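Local coordinates for periplasmic protein (Legionella pneumophila subsp. pneumophila, PDB 4FGQ) that acts as a calcium-dependent periplasmic protease, probably by the cysteine-based chemistry of the transglutaminase-like proteinases, at residues K26-W31 and S74-I79; D36-K41 and V98-P103; F89-Y94 and L107-A112; S132-L137 and L145-R150. All coordinates share one frame; numbering follows the deposited sequence.

Contact 1 of 4, residues K26-W31 and S74-I79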
# COMPACT_ATOMS: atom_id res chain seq x y z
N LYS A 26 -0.23 -9.47 -18.09
CA LYS A 26 -0.57 -8.08 -18.39
C LYS A 26 -0.54 -7.19 -17.15
O LYS A 26 -0.19 -6.02 -17.25
CB LYS A 26 -1.94 -7.96 -19.06
CG LYS A 26 -1.98 -8.47 -20.49
CD LYS A 26 -3.32 -8.18 -21.12
CE LYS A 26 -3.28 -8.40 -22.62
NZ LYS A 26 -2.50 -9.62 -22.96
N ARG A 27 -0.94 -7.72 -16.00
CA ARG A 27 -0.93 -6.93 -14.77
C ARG A 27 0.50 -6.60 -14.33
O ARG A 27 0.78 -5.48 -13.89
CB ARG A 27 -1.70 -7.62 -13.63
CG ARG A 27 -3.21 -7.60 -13.82
CD ARG A 27 -3.99 -7.95 -12.54
NE ARG A 27 -3.70 -9.29 -12.01
CZ ARG A 27 -4.26 -10.42 -12.42
NH1 ARG A 27 -5.14 -10.42 -13.42
NH2 ARG A 27 -3.93 -11.57 -11.85
N PHE A 28 1.39 -7.58 -14.43
CA PHE A 28 2.80 -7.34 -14.11
C PHE A 28 3.39 -6.27 -15.02
O PHE A 28 4.04 -5.32 -14.57
CB PHE A 28 3.63 -8.63 -14.17
CG PHE A 28 3.54 -9.46 -12.92
CD1 PHE A 28 4.16 -9.04 -11.74
CD2 PHE A 28 2.83 -10.66 -12.91
CE1 PHE A 28 4.08 -9.81 -10.59
CE2 PHE A 28 2.75 -11.42 -11.76
CZ PHE A 28 3.37 -11.01 -10.60
N THR A 29 3.16 -6.41 -16.32
CA THR A 29 3.68 -5.44 -17.28
C THR A 29 3.15 -4.05 -17.02
O THR A 29 3.88 -3.05 -17.10
CB THR A 29 3.36 -5.87 -18.72
OG1 THR A 29 4.03 -7.10 -19.01
CG2 THR A 29 3.81 -4.80 -19.72
N ALA A 30 1.87 -3.97 -16.67
CA ALA A 30 1.23 -2.69 -16.36
C ALA A 30 1.82 -2.03 -15.12
O ALA A 30 1.99 -0.81 -15.07
CB ALA A 30 -0.27 -2.87 -16.22
N TRP A 31 2.12 -2.85 -14.11
CA TRP A 31 2.73 -2.39 -12.87
C TRP A 31 4.13 -1.83 -13.16
O TRP A 31 4.49 -0.75 -12.67
CB TRP A 31 2.82 -3.57 -11.90
CG TRP A 31 3.34 -3.28 -10.54
CD1 TRP A 31 3.34 -2.07 -9.89
CD2 TRP A 31 3.94 -4.22 -9.65
NE1 TRP A 31 3.91 -2.22 -8.64
CE2 TRP A 31 4.28 -3.53 -8.47
CE3 TRP A 31 4.22 -5.59 -9.74
CZ2 TRP A 31 4.89 -4.16 -7.39
CZ3 TRP A 31 4.82 -6.22 -8.66
CH2 TRP A 31 5.15 -5.50 -7.51
N SER A 74 2.31 -9.90 -0.03
CA SER A 74 3.37 -9.12 -0.68
C SER A 74 2.81 -8.53 -1.96
O SER A 74 1.81 -9.03 -2.47
CB SER A 74 4.56 -10.02 -1.01
OG SER A 74 4.26 -10.92 -2.05
N PRO A 75 3.46 -7.48 -2.48
CA PRO A 75 3.06 -6.89 -3.76
C PRO A 75 2.91 -7.92 -4.88
O PRO A 75 1.93 -7.88 -5.62
CB PRO A 75 4.21 -5.93 -4.07
CG PRO A 75 4.66 -5.47 -2.70
CD PRO A 75 4.50 -6.67 -1.81
N VAL A 76 3.85 -8.85 -5.00
CA VAL A 76 3.74 -9.87 -6.04
C VAL A 76 2.48 -10.74 -5.85
O VAL A 76 1.80 -11.07 -6.82
CB VAL A 76 5.01 -10.74 -6.12
CG1 VAL A 76 4.79 -11.94 -7.04
CG2 VAL A 76 6.19 -9.89 -6.62
N GLU A 77 2.17 -11.10 -4.61
CA GLU A 77 0.99 -11.90 -4.34
C GLU A 77 -0.30 -11.14 -4.68
O GLU A 77 -1.26 -11.73 -5.19
CB GLU A 77 0.97 -12.35 -2.87
CG GLU A 77 2.02 -13.40 -2.54
CD GLU A 77 2.07 -13.70 -1.05
OE1 GLU A 77 2.32 -12.76 -0.27
OE2 GLU A 77 1.82 -14.86 -0.66
N PHE A 78 -0.30 -9.85 -4.40
CA PHE A 78 -1.42 -8.98 -4.75
C PHE A 78 -1.63 -9.01 -6.27
O PHE A 78 -2.75 -9.18 -6.75
CB PHE A 78 -1.12 -7.55 -4.29
CG PHE A 78 -2.27 -6.58 -4.47
CD1 PHE A 78 -2.44 -5.90 -5.66
CD2 PHE A 78 -3.14 -6.31 -3.42
CE1 PHE A 78 -3.48 -4.99 -5.82
CE2 PHE A 78 -4.18 -5.40 -3.57
CZ PHE A 78 -4.35 -4.74 -4.78
N ILE A 79 -0.55 -8.86 -7.03
CA ILE A 79 -0.65 -8.88 -8.49
C ILE A 79 -1.13 -10.23 -9.04
O ILE A 79 -2.01 -10.28 -9.91
CB ILE A 79 0.68 -8.49 -9.15
CG1 ILE A 79 1.08 -7.06 -8.78
CG2 ILE A 79 0.60 -8.64 -10.67
CD1 ILE A 79 0.19 -5.97 -9.40
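Arg27 and Ile79 bring their CA atoms to 6.6 Å where two helices pack against each other: the axes of segments 26-31 and 75-79 come within 10.6 Å, and their N-to-C directions differ by 131°. This is helix-helix packing in the helical part of a transglutaminase-like cysteine proteinase, and Ile79 lies at its middle. Its two branches serve two aromatic neighbours. CG2 sits squarely over the middle of the Phe28 ring, a CH-pi contact 3.5 Å from the centroid, while Val76 CG1 meets the same ring in plane at its edge, by CZ. Ile79 CG1 lies 3.6 Å from Trp31 CE3, above the indole and offset toward its rim. Trp31 turns CG anti to its backbone N (chi1 -176°), and the far end of the indole reaches the other helix, with CH2 3.6 Å from Pro75 CB. A branched aliphatic residue suits the place of Ile79 because it can press on two rings at once. The indole nitrogen is satisfied separately by Thr96, and Phe54 meets the Trp31 ring edge-to-face. The shorter helix begins with a capping box: Ser74 N donates to Glu77 OE1, and Glu77 N makes a weak return bond to Ser74 OG. Glu77 also forms a salt bridge with Arg191. Near the other end of that helix, where carbonyls commonly lack a partner within the helix, Arg27 supplies one. Its side-on grip puts two nitrogens on a single acceptor, which lies in the guanidinium plane: Arg27 NE is 2.9 Å and Arg27 NH2 3.0 Å from Ile79 O.

Contact 2 of 4, residues D36-K41 and V98-P103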
# COMPACT_ATOMS: atom_id res chain seq x y z
N ASP A 36 7.82 2.89 -14.21
CA ASP A 36 8.67 3.61 -15.15
C ASP A 36 8.11 5.00 -15.48
O ASP A 36 8.86 5.98 -15.57
CB ASP A 36 8.84 2.81 -16.45
CG ASP A 36 10.09 1.95 -16.44
OD1 ASP A 36 10.99 2.20 -15.61
OD2 ASP A 36 10.17 1.02 -17.27
N SER A 37 6.79 5.07 -15.65
CA SER A 37 6.13 6.29 -16.10
C SER A 37 6.09 7.37 -15.02
O SER A 37 5.96 8.55 -15.33
CB SER A 37 4.70 5.99 -16.57
OG SER A 37 3.80 5.86 -15.49
N LEU A 38 6.20 6.96 -13.76
CA LEU A 38 6.06 7.90 -12.65
C LEU A 38 7.37 8.41 -12.07
O LEU A 38 7.38 9.34 -11.28
CB LEU A 38 5.21 7.30 -11.53
CG LEU A 38 3.73 7.09 -11.87
CD1 LEU A 38 3.03 6.44 -10.68
CD2 LEU A 38 3.09 8.42 -12.23
N LYS A 39 8.49 7.80 -12.45
CA LYS A 39 9.79 8.33 -12.04
C LYS A 39 9.95 9.77 -12.52
O LYS A 39 9.62 10.08 -13.67
CB LYS A 39 10.92 7.44 -12.55
CG LYS A 39 10.95 6.07 -11.88
CD LYS A 39 12.10 5.22 -12.41
CE LYS A 39 12.14 3.87 -11.70
NZ LYS A 39 13.14 2.94 -12.30
N LYS A 40 10.44 10.63 -11.64
CA LYS A 40 10.71 12.04 -11.97
C LYS A 40 9.45 12.83 -12.34
O LYS A 40 9.52 13.78 -13.12
CB LYS A 40 11.78 12.14 -13.06
CG LYS A 40 13.09 11.47 -12.67
CD LYS A 40 14.07 11.43 -13.84
CE LYS A 40 15.38 10.76 -13.43
NZ LYS A 40 16.01 11.45 -12.28
N LYS A 41 8.32 12.44 -11.77
CA LYS A 41 7.08 13.18 -11.93
C LYS A 41 6.77 13.87 -10.61
O LYS A 41 7.33 13.50 -9.58
CB LYS A 41 5.95 12.24 -12.34
CG LYS A 41 6.17 11.56 -13.69
CD LYS A 41 6.38 12.58 -14.81
CE LYS A 41 6.35 11.93 -16.18
NZ LYS A 41 7.49 11.00 -16.40
N VAL A 98 7.59 3.92 -3.08
CA VAL A 98 9.03 3.91 -2.78
C VAL A 98 9.81 3.66 -4.08
O VAL A 98 10.81 4.32 -4.35
CB VAL A 98 9.37 2.86 -1.70
CG1 VAL A 98 10.89 2.67 -1.59
CG2 VAL A 98 8.76 3.27 -0.35
N ALA A 99 9.31 2.74 -4.90
CA ALA A 99 9.96 2.42 -6.17
C ALA A 99 10.03 3.59 -7.16
O ALA A 99 10.97 3.67 -7.95
CB ALA A 99 9.28 1.20 -6.84
N VAL A 100 9.04 4.49 -7.13
CA VAL A 100 9.05 5.59 -8.09
C VAL A 100 9.81 6.79 -7.55
O VAL A 100 10.03 7.76 -8.27
CB VAL A 100 7.63 6.01 -8.58
CG1 VAL A 100 6.84 4.81 -9.10
CG2 VAL A 100 6.87 6.71 -7.49
N GLY A 101 10.20 6.71 -6.29
CA GLY A 101 11.05 7.74 -5.72
C GLY A 101 10.50 8.58 -4.58
O GLY A 101 11.20 9.47 -4.11
N VAL A 102 9.28 8.32 -4.12
CA VAL A 102 8.83 8.97 -2.90
C VAL A 102 9.65 8.41 -1.74
O VAL A 102 9.71 7.19 -1.56
CB VAL A 102 7.33 8.73 -2.64
CG1 VAL A 102 6.90 9.39 -1.35
CG2 VAL A 102 6.51 9.24 -3.82
N PRO A 103 10.30 9.28 -0.94
CA PRO A 103 11.12 8.79 0.18
C PRO A 103 10.29 7.95 1.15
O PRO A 103 9.18 8.36 1.51
CB PRO A 103 11.60 10.08 0.85
CG PRO A 103 11.63 11.08 -0.28
CD PRO A 103 10.38 10.75 -1.07
O HOH W 1 11.61 9.74 -9.03
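Val100 O accepts a short hydrogen bond, 2.6 Å, from a water oxygen that in turn accepts from Lys40 N at 3.0 Å. The water thus bridges the turn that follows helix 22-38 and the end of helix 86-100. Around the same carbonyl the main chain comes close, with Lys39 CA 3.8 Å from Val100 O. Beside this polar link, Leu38 CB rests on Val100 CG1 at 3.8 Å, and helix 43-55 helps to cover both residues through Val50 and Gln46. The extended Lys39 chain runs past the other helix end, with a loose contact of Lys39 CE, beside the ammonium group, 3.9 Å from Ala99 O. Each chain then turns away. Residues 38-41 form a type II beta turn, in which Lys40 has positive phi, and Lys41 NZ folds back to donate to Ser37 O at 3.1 Å. On the other side, Gly101 ends its helix in a Schellman motif at phi 117°. Glycine suits that place because a CB there would be jammed against Val100 O. The chemistry is that of a partly buried margin: aliphatic carbons close the inner side, lysines suit the exposed turn, and a water rather than a direct bond joins the two backbones.

Contact 3 of 4, residues F89-Y94 and L107-A112; sequences FAIIKY and LRITYA
Tyr94 and Ile109 make the centre of a wholly apolar contact between helix and strand. Ile109 CG1 lies 3.9 Å from Tyr94 CB, its CD1 approaches the start of the ring at Tyr94 CG, and the two side chains cross at about a right angle. Tyr94 carries CG anti to its backbone N (chi1 165°), and the ring meets Leu107 with its edge: Tyr94 CD1 is 3.7 Å from Leu107 CB, which lies in the ring plane. One helical turn earlier, Ala90 CB touches Ile109 CG2 at 4.0 Å; so small a side chain lets the backbones approach to 6.3 Å between the CA atoms of Ala90 and Ile109. Ile91 CG1 adds a looser contact to Ile109 CD1, 4.1 Å away. Leu107 and Ile109 point to the helix because alternate residues of a strand share one face, whereas Arg108 and Thr110 point away from it. Further out, the phenol of Tyr94 bonds to Ser104 OG and Ala161 N, so a tyrosine can both fill the core and anchor nearby loops. The buried amine of Lys93 is held by Asn51 and Asn55. Backbone bonds join residues 107-112 to strand 119-126 on one side and 153-159 on the other. Glu87 and Asp88, calcium ligands of this protein though no metal is bound here, have side chains about 5 Å from that of Ile91. The axes of segments 89-94 and 107-112 come within 8.8 Å, their directions 174° apart; a central helix laid so on an antiparallel sheet is consistent with the core of the papain-like (clan CA) cysteine proteinase fold.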
# COMPACT_ATOMS: atom_id res chain seq x y z
N PHE A 89 -3.91 -3.57 -0.25
CA PHE A 89 -3.89 -2.39 -1.12
C PHE A 89 -2.87 -1.38 -0.61
O PHE A 89 -2.10 -0.80 -1.39
CB PHE A 89 -5.26 -1.71 -1.17
CG PHE A 89 -6.22 -2.29 -2.18
CD1 PHE A 89 -6.75 -3.57 -2.02
CD2 PHE A 89 -6.66 -1.52 -3.26
CE1 PHE A 89 -7.65 -4.09 -2.93
CE2 PHE A 89 -7.58 -2.04 -4.17
CZ PHE A 89 -8.06 -3.33 -4.01
N ALA A 90 -2.88 -1.14 0.70
CA ALA A 90 -1.97 -0.15 1.27
C ALA A 90 -0.51 -0.58 1.11
O ALA A 90 0.37 0.25 0.84
CB ALA A 90 -2.31 0.10 2.74
N ILE A 91 -0.27 -1.87 1.26
CA ILE A 91 1.08 -2.42 1.15
C ILE A 91 1.67 -2.27 -0.26
O ILE A 91 2.80 -1.80 -0.42
CB ILE A 91 1.12 -3.89 1.62
CG1 ILE A 91 0.91 -3.95 3.14
CG2 ILE A 91 2.44 -4.55 1.19
CD1 ILE A 91 0.54 -5.35 3.65
N ILE A 92 0.91 -2.63 -1.29
CA ILE A 92 1.44 -2.50 -2.64
C ILE A 92 1.59 -1.03 -3.06
O ILE A 92 2.53 -0.67 -3.76
CB ILE A 92 0.69 -3.37 -3.69
CG1 ILE A 92 1.42 -3.32 -5.03
CG2 ILE A 92 -0.76 -2.92 -3.85
CD1 ILE A 92 1.09 -4.48 -5.97
N LYS A 93 0.68 -0.18 -2.59
CA LYS A 93 0.82 1.25 -2.86
C LYS A 93 2.11 1.79 -2.25
O LYS A 93 2.82 2.57 -2.88
CB LYS A 93 -0.38 2.03 -2.32
CG LYS A 93 -1.65 1.85 -3.15
CD LYS A 93 -2.82 2.57 -2.48
CE LYS A 93 -4.16 2.17 -3.12
NZ LYS A 93 -5.29 2.87 -2.42
N TYR A 94 2.38 1.37 -1.02
CA TYR A 94 3.59 1.78 -0.32
C TYR A 94 4.85 1.38 -1.10
O TYR A 94 5.68 2.23 -1.43
CB TYR A 94 3.64 1.18 1.10
CG TYR A 94 5.01 1.28 1.74
CD1 TYR A 94 5.47 2.48 2.28
CD2 TYR A 94 5.85 0.17 1.78
CE1 TYR A 94 6.75 2.56 2.86
CE2 TYR A 94 7.11 0.25 2.34
CZ TYR A 94 7.56 1.44 2.88
OH TYR A 94 8.82 1.48 3.43
N LEU A 107 6.18 7.95 4.09
CA LEU A 107 5.07 7.03 3.88
C LEU A 107 4.91 6.11 5.07
O LEU A 107 5.87 5.46 5.50
CB LEU A 107 5.30 6.19 2.63
CG LEU A 107 5.34 6.97 1.31
CD1 LEU A 107 5.92 6.10 0.21
CD2 LEU A 107 3.93 7.42 0.94
N ARG A 108 3.70 6.05 5.62
CA ARG A 108 3.44 5.12 6.71
C ARG A 108 2.15 4.40 6.47
O ARG A 108 1.10 5.04 6.36
CB ARG A 108 3.40 5.85 8.05
CG ARG A 108 4.75 6.42 8.46
CD ARG A 108 4.73 7.03 9.83
NE ARG A 108 5.99 7.71 10.11
CZ ARG A 108 6.24 8.43 11.20
NH1 ARG A 108 5.30 8.57 12.13
NH2 ARG A 108 7.42 9.02 11.36
N ILE A 109 2.22 3.08 6.37
CA ILE A 109 1.02 2.27 6.27
C ILE A 109 0.31 2.38 7.61
O ILE A 109 0.93 2.18 8.67
CB ILE A 109 1.38 0.81 5.96
CG1 ILE A 109 2.17 0.72 4.64
CG2 ILE A 109 0.13 -0.06 5.92
CD1 ILE A 109 2.90 -0.63 4.44
N THR A 110 -0.98 2.70 7.60
CA THR A 110 -1.67 3.08 8.83
C THR A 110 -2.86 2.20 9.13
O THR A 110 -3.77 2.08 8.32
CB THR A 110 -2.18 4.53 8.75
OG1 THR A 110 -1.06 5.40 8.53
CG2 THR A 110 -2.86 4.94 10.05
N TYR A 111 -2.86 1.61 10.32
CA TYR A 111 -3.97 0.80 10.80
C TYR A 111 -4.86 1.72 11.62
O TYR A 111 -4.41 2.32 12.61
CB TYR A 111 -3.41 -0.32 11.66
CG TYR A 111 -4.39 -1.30 12.27
CD1 TYR A 111 -4.58 -2.55 11.72
CD2 TYR A 111 -5.05 -1.00 13.45
CE1 TYR A 111 -5.44 -3.47 12.30
CE2 TYR A 111 -5.91 -1.90 14.04
CZ TYR A 111 -6.10 -3.13 13.46
OH TYR A 111 -6.95 -4.04 14.05
N ALA A 112 -6.11 1.85 11.20
CA ALA A 112 -7.03 2.78 11.83
C ALA A 112 -8.33 2.08 12.21
O ALA A 112 -8.70 1.07 11.61
CB ALA A 112 -7.32 3.96 10.90

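Contact 4 of 4, residues S132-L137 and L145-R150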
# COMPACT_ATOMS: atom_id res chain seq x y z
N SER A 132 3.56 17.41 9.65
CA SER A 132 2.46 17.86 8.82
C SER A 132 1.29 16.90 8.93
O SER A 132 1.46 15.72 9.26
CB SER A 132 2.90 18.02 7.35
OG SER A 132 3.81 19.09 7.21
N GLU A 133 0.10 17.41 8.66
CA GLU A 133 -1.08 16.59 8.57
C GLU A 133 -0.94 15.64 7.37
O GLU A 133 -0.65 16.10 6.26
CB GLU A 133 -2.27 17.51 8.36
CG GLU A 133 -3.59 16.82 8.26
CD GLU A 133 -4.73 17.80 8.21
OE1 GLU A 133 -4.50 19.02 8.06
OE2 GLU A 133 -5.87 17.35 8.32
N PRO A 134 -1.15 14.33 7.58
CA PRO A 134 -0.92 13.40 6.47
C PRO A 134 -2.08 13.34 5.49
O PRO A 134 -3.20 13.71 5.84
CB PRO A 134 -0.75 12.05 7.17
CG PRO A 134 -1.55 12.19 8.44
CD PRO A 134 -1.41 13.63 8.85
N LEU A 135 -1.78 12.93 4.26
CA LEU A 135 -2.77 12.72 3.22
C LEU A 135 -3.08 11.23 3.18
O LEU A 135 -2.16 10.41 3.27
CB LEU A 135 -2.21 13.18 1.88
CG LEU A 135 -1.76 14.64 1.83
CD1 LEU A 135 -1.41 15.02 0.39
CD2 LEU A 135 -2.84 15.54 2.38
N ILE A 136 -4.36 10.88 3.05
CA ILE A 136 -4.78 9.50 3.18
C ILE A 136 -5.08 8.85 1.82
O ILE A 136 -5.98 9.29 1.09
CB ILE A 136 -6.04 9.39 4.07
CG1 ILE A 136 -5.81 10.03 5.45
CG2 ILE A 136 -6.45 7.93 4.21
CD1 ILE A 136 -4.71 9.37 6.26
N LEU A 137 -4.32 7.81 1.49
CA LEU A 137 -4.53 7.03 0.27
C LEU A 137 -5.31 5.77 0.67
O LEU A 137 -4.77 4.87 1.35
CB LEU A 137 -3.19 6.63 -0.35
CG LEU A 137 -2.52 7.70 -1.22
CD1 LEU A 137 -1.96 8.85 -0.36
CD2 LEU A 137 -1.41 7.07 -2.07
N LEU A 145 -7.28 12.65 0.67
CA LEU A 145 -7.81 13.67 1.56
C LEU A 145 -6.93 13.79 2.80
O LEU A 145 -6.33 12.80 3.23
CB LEU A 145 -9.24 13.29 2.00
CG LEU A 145 -10.29 13.32 0.88
CD1 LEU A 145 -11.59 12.65 1.32
CD2 LEU A 145 -10.55 14.75 0.43
N LYS A 146 -6.86 14.99 3.35
CA LYS A 146 -6.13 15.23 4.59
C LYS A 146 -6.75 14.46 5.74
O LYS A 146 -7.95 14.18 5.74
CB LYS A 146 -6.15 16.73 4.94
CG LYS A 146 -5.10 17.56 4.23
CD LYS A 146 -5.25 19.05 4.54
CE LYS A 146 -6.45 19.66 3.82
NZ LYS A 146 -7.72 19.53 4.57
N ALA A 147 -5.94 14.14 6.75
CA ALA A 147 -6.45 13.43 7.92
C ALA A 147 -7.67 14.10 8.56
O ALA A 147 -8.61 13.41 8.95
CB ALA A 147 -5.34 13.22 8.95
N SER A 148 -7.67 15.42 8.68
CA SER A 148 -8.80 16.11 9.31
C SER A 148 -10.07 16.03 8.47
O SER A 148 -11.16 16.26 8.97
CB SER A 148 -8.47 17.58 9.60
OG SER A 148 -8.15 18.25 8.39
N ALA A 149 -9.91 15.71 7.19
CA ALA A 149 -11.06 15.51 6.30
C ALA A 149 -11.48 14.04 6.29
O ALA A 149 -12.36 13.64 5.52
CB ALA A 149 -10.75 15.99 4.90
N ARG A 150 -10.84 13.24 7.14
CA ARG A 150 -11.24 11.84 7.34
C ARG A 150 -11.52 11.56 8.82
O ARG A 150 -10.84 10.73 9.44
CB ARG A 150 -10.15 10.89 6.82
CG ARG A 150 -9.85 10.99 5.33
CD ARG A 150 -11.07 10.66 4.49
NE ARG A 150 -11.66 9.38 4.90
CZ ARG A 150 -11.36 8.20 4.37
NH1 ARG A 150 -10.49 8.11 3.37
NH2 ARG A 150 -11.96 7.10 4.84
O HOH W 2 -8.78 9.68 1.54
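The Arg150 guanidinium comes obliquely to Ile136, its NH1 4.1 Å from Ile136 CG2, and holds a water in plane at its edge. That water accepts from Arg150 NH1 at 3.0 Å and donates to Ile136 O; Asp138 and Asp152 add salt bridges to the guanidinium, a charged group suited to the surface. The other flat group, the Glu133 carboxylate, stands at the start of the 3-10 segment 147-149. Glu133 reaches there with CG anti to its backbone N (chi1 -179°), and OE2 accepts from Ser148 N at 2.7 Å; Ser148 OG is also placed as a donor to OE2, but so close that the exact length is doubtful. Lys146 crosses Glu133 at about a right angle with its aliphatic part, and its amine may add a longer-range attraction. Between these ends the backbones pair in antiparallel fashion: Ile136 N donates to Leu145 O at 2.8 Å and Ala147 N to Pro134 O at 2.9 Å. Leu135 and Lys146 form the non-hydrogen-bonded pair, with Leu135 CD2 3.6 Å from Lys146 CG. In the six-stranded sheet this beta hairpin lies at one margin: strand 145-146 is outermost, and strand 135-137 pairs on its other side with strand 119-126.

Contacts 1 and 2 share helix 22-38, with centres about 17 Å apart, and contacts 2 and 3 share helix 86-100; they also touch through the loop beyond it, with Val102 CG1 3.8 Å from Leu107 CD1. Contact 1 meets contact 3 directly, with Ile79 CG1 3.8 Å from Ile92 CD1. Contacts 3 and 4 reach the same sheet, their centres about 13 Å apart, while contacts 1 and 4 lie on opposite sides of the chain's centre. The calcium-binding residue Asp88, with no metal bound in this model, is nearer contact 3: its side chain is about 5 Å from that of Ile91 and about 8 Å from that of Pro75 in contact 1.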